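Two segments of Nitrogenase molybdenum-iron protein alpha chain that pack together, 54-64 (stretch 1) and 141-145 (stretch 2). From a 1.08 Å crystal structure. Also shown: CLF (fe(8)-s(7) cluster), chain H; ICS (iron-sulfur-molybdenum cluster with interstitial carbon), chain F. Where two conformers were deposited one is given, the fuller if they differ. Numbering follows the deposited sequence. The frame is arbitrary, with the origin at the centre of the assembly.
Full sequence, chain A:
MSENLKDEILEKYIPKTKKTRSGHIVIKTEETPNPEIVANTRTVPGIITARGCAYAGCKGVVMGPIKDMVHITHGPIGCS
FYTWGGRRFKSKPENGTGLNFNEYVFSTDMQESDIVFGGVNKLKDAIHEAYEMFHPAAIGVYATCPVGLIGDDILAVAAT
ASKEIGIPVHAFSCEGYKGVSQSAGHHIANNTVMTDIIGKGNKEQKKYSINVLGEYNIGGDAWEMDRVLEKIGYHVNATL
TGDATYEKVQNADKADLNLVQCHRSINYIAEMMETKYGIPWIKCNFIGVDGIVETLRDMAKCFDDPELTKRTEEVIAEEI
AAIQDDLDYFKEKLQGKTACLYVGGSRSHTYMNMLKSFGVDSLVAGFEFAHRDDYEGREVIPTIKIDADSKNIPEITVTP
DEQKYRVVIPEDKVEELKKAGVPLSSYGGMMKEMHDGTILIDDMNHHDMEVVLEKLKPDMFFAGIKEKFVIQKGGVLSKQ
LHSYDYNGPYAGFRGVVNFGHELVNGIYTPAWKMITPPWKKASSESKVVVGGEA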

# COMPACT_ATOMS: atom_id res chain seq x y z
N ALA A 54 -18.07 -33.57 -11.91
CA ALA A 54 -17.74 -34.71 -11.03
C ALA A 54 -16.33 -34.64 -10.47
O ALA A 54 -16.09 -35.11 -9.36
CB ALA A 54 -17.93 -36.01 -11.79
N TYR A 55 -15.39 -34.06 -11.20
CA TYR A 55 -14.04 -33.90 -10.72
C TYR A 55 -14.01 -32.96 -9.52
O TYR A 55 -13.35 -33.22 -8.51
CB TYR A 55 -13.11 -33.41 -11.84
CG TYR A 55 -11.85 -32.78 -11.34
CD1 TYR A 55 -11.77 -31.42 -11.13
CD2 TYR A 55 -10.72 -33.55 -11.04
CE1 TYR A 55 -10.64 -30.83 -10.65
CE2 TYR A 55 -9.58 -32.96 -10.55
CZ TYR A 55 -9.51 -31.60 -10.35
OH TYR A 55 -8.36 -31.03 -9.90
N ALA A 56 -14.79 -31.87 -9.58
CA ALA A 56 -14.90 -30.98 -8.43
C ALA A 56 -15.41 -31.75 -7.22
O ALA A 56 -14.86 -31.65 -6.13
CB ALA A 56 -15.83 -29.81 -8.78
N GLY A 57 -16.48 -32.54 -7.41
CA GLY A 57 -17.06 -33.26 -6.29
C GLY A 57 -16.13 -34.29 -5.67
O GLY A 57 -16.17 -34.56 -4.47
N CYS A 58 -15.28 -34.88 -6.48
CA CYS A 58 -14.36 -35.94 -6.01
C CYS A 58 -13.04 -35.37 -5.48
O CYS A 58 -12.72 -35.53 -4.30
CB CYS A 58 -14.09 -36.88 -7.18
SG CYS A 58 -13.09 -38.33 -6.72
N LYS A 59 -12.29 -34.66 -6.32
CA LYS A 59 -11.01 -34.11 -5.93
C LYS A 59 -11.16 -32.83 -5.11
O LYS A 59 -10.56 -32.66 -4.06
CB LYS A 59 -10.13 -33.86 -7.16
CG LYS A 59 -8.66 -33.55 -6.90
CD LYS A 59 -8.33 -32.12 -6.54
CE LYS A 59 -6.83 -31.96 -6.46
NZ LYS A 59 -6.38 -30.59 -6.11
N GLY A 60 -11.94 -31.89 -5.66
CA GLY A 60 -12.04 -30.60 -5.01
C GLY A 60 -12.76 -30.62 -3.68
O GLY A 60 -12.48 -29.77 -2.82
N VAL A 61 -13.68 -31.56 -3.51
CA VAL A 61 -14.59 -31.59 -2.38
C VAL A 61 -14.24 -32.71 -1.40
O VAL A 61 -13.75 -32.45 -0.30
CB VAL A 61 -16.08 -31.62 -2.84
CG1 VAL A 61 -17.00 -31.83 -1.66
CG2 VAL A 61 -16.40 -30.34 -3.60
N VAL A 62 -14.45 -33.97 -1.76
CA VAL A 62 -14.29 -35.03 -0.77
C VAL A 62 -12.84 -35.35 -0.45
O VAL A 62 -12.45 -35.50 0.73
CB VAL A 62 -15.07 -36.30 -1.17
CG1 VAL A 62 -14.79 -37.45 -0.20
CG2 VAL A 62 -16.57 -35.99 -1.22
N MET A 63 -11.98 -35.46 -1.45
CA MET A 63 -10.63 -35.99 -1.24
C MET A 63 -9.58 -34.94 -0.89
O MET A 63 -8.72 -35.19 -0.03
CB MET A 63 -10.17 -36.77 -2.45
CG MET A 63 -10.97 -38.02 -2.69
SD MET A 63 -10.94 -39.20 -1.32
CE MET A 63 -9.18 -39.48 -1.18
N GLY A 64 -9.63 -33.78 -1.54
CA GLY A 64 -8.66 -32.72 -1.32
C GLY A 64 -8.31 -32.41 0.13
O GLY A 64 -7.15 -32.13 0.41
N VAL A 141 -4.79 -40.02 -7.62
CA VAL A 141 -4.76 -39.66 -9.02
C VAL A 141 -6.19 -39.43 -9.46
O VAL A 141 -7.03 -40.33 -9.31
CB VAL A 141 -4.20 -40.79 -9.87
CG1 VAL A 141 -4.25 -40.39 -11.34
CG2 VAL A 141 -2.79 -41.13 -9.43
N TYR A 142 -6.48 -38.25 -10.01
CA TYR A 142 -7.85 -37.84 -10.28
C TYR A 142 -8.02 -37.59 -11.78
O TYR A 142 -7.33 -36.74 -12.35
CB TYR A 142 -8.18 -36.56 -9.48
CG TYR A 142 -8.03 -36.83 -8.01
CD1 TYR A 142 -9.06 -37.32 -7.25
CD2 TYR A 142 -6.82 -36.65 -7.40
CE1 TYR A 142 -8.88 -37.63 -5.91
CE2 TYR A 142 -6.59 -36.98 -6.07
CZ TYR A 142 -7.65 -37.47 -5.33
OH TYR A 142 -7.47 -37.83 -4.00
N ALA A 143 -8.94 -38.33 -12.40
CA ALA A 143 -9.22 -38.12 -13.81
C ALA A 143 -9.96 -36.80 -14.05
O ALA A 143 -10.69 -36.31 -13.20
CB ALA A 143 -10.03 -39.28 -14.38
N THR A 144 -9.78 -36.29 -15.25
CA THR A 144 -10.41 -35.09 -15.76
C THR A 144 -10.99 -35.42 -17.15
O THR A 144 -10.75 -36.51 -17.68
CB THR A 144 -9.42 -33.94 -15.86
OG1 THR A 144 -8.40 -34.30 -16.78
CG2 THR A 144 -8.87 -33.57 -14.52
N CYS A 145 -11.72 -34.47 -17.75
CA CYS A 145 -12.40 -34.70 -19.03
C CYS A 145 -11.68 -35.57 -20.06
O CYS A 145 -12.31 -36.49 -20.60
CB CYS A 145 -12.84 -33.37 -19.64
SG CYS A 145 -14.26 -32.62 -18.81
FE1 CLF H . -13.59 -31.23 -17.09
FE2 CLF H . -13.73 -28.79 -16.55
FE3 CLF H . -14.30 -30.54 -14.49
FE4 CLF H . -11.80 -30.21 -15.47
S1 CLF H . -11.85 -29.78 -17.82
S2A CLF H . -15.56 -30.18 -16.40
S4A CLF H . -13.03 -28.65 -14.36
S3A CLF H . -12.84 -32.25 -15.13
FE5 CLF H . -9.21 -28.10 -16.31
FE6 CLF H . -9.35 -28.35 -19.92
FE7 CLF H . -9.40 -26.17 -18.25
FE8 CLF H . -11.77 -27.44 -18.14
S2B CLF H . -7.96 -27.96 -18.14
S3B CLF H . -10.83 -26.58 -20.02
S4B CLF H . -10.72 -26.38 -16.36
FE1 ICS F . -21.78 -31.31 1.33
MO1 ICS F . -19.66 -25.64 -2.10
FE2 ICS F . -20.89 -30.40 -1.01
FE3 ICS F . -19.93 -29.39 1.27
FE4 ICS F . -22.44 -28.91 0.55
FE5 ICS F . -21.67 -26.81 -0.75
FE6 ICS F . -20.09 -28.29 -2.25
FE7 ICS F . -19.18 -27.28 -0.04
CX ICS F . -20.75 -28.52 -0.35
S1A ICS F . -23.06 -30.84 -0.53
S1B ICS F . -21.52 -26.75 -3.00
S2A ICS F . -19.68 -31.54 0.53
S2B ICS F . -20.14 -30.30 -3.10
S3A ICS F . -23.67 -27.07 0.27
S3B ICS F . -18.07 -27.40 -1.99
S4A ICS F . -21.71 -29.43 2.66
S4B ICS F . -20.25 -25.34 0.14
S5A ICS F . -18.17 -28.09 1.74

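A helix can pack against a strand without a hydrogen bond between them, for instance where one large strand side chain is shared by several helix residues. The contact between residues 54-64 and 141-145 of the nitrogenase molybdenum-iron protein alpha chain illustrates the principle. The helix and strand axes run nearly antiparallel, at 156°, with a closest approach of 9.0 Å, and Tyr142 is the residue most covered.

Along the helix, Tyr55 makes the first contact. Its CE2 lies 4.0 Å from Tyr142 CB, which sits at the edge of the Tyr55 ring, while Thr144 CG2 covers one face, 3.9 Å from Tyr55 CD2. The same residue reaches the bound iron-sulfur cluster: Tyr55 CB is 3.5 Å from CLF S3A. Stretch 2 meets this cluster more directly, since Cys145 SG binds CLF FE1 at 2.3 Å.

One turn on, Cys58 and Lys59 both point toward the strand and meet the Tyr142 ring in different ways. Cys58 SG approaches its edge, 4.2 Å from Tyr142 CD1, almost in the ring plane. Lys59 instead sets the start of its side chain over a face: Lys59 CG is 3.5 Å from Tyr142 CG and close to the ring normal, a CH-pi contact. The chain then leads away from CD onward, and NZ is hydrogen-bonded elsewhere in the structure.

From Ala56 to Met63 the helix includes a wider pi-type turn, marked by bonds such as Met63 N to Cys58 O at 2.9 Å. Met63 also faces the strand, and its CB lies 3.8 Å from Tyr142 CE1 and 3.3 Å from Tyr142 OH. The contact is packing, since Met63 CB is a carbon; the hydroxyl has its hydrogen bond elsewhere in the structure.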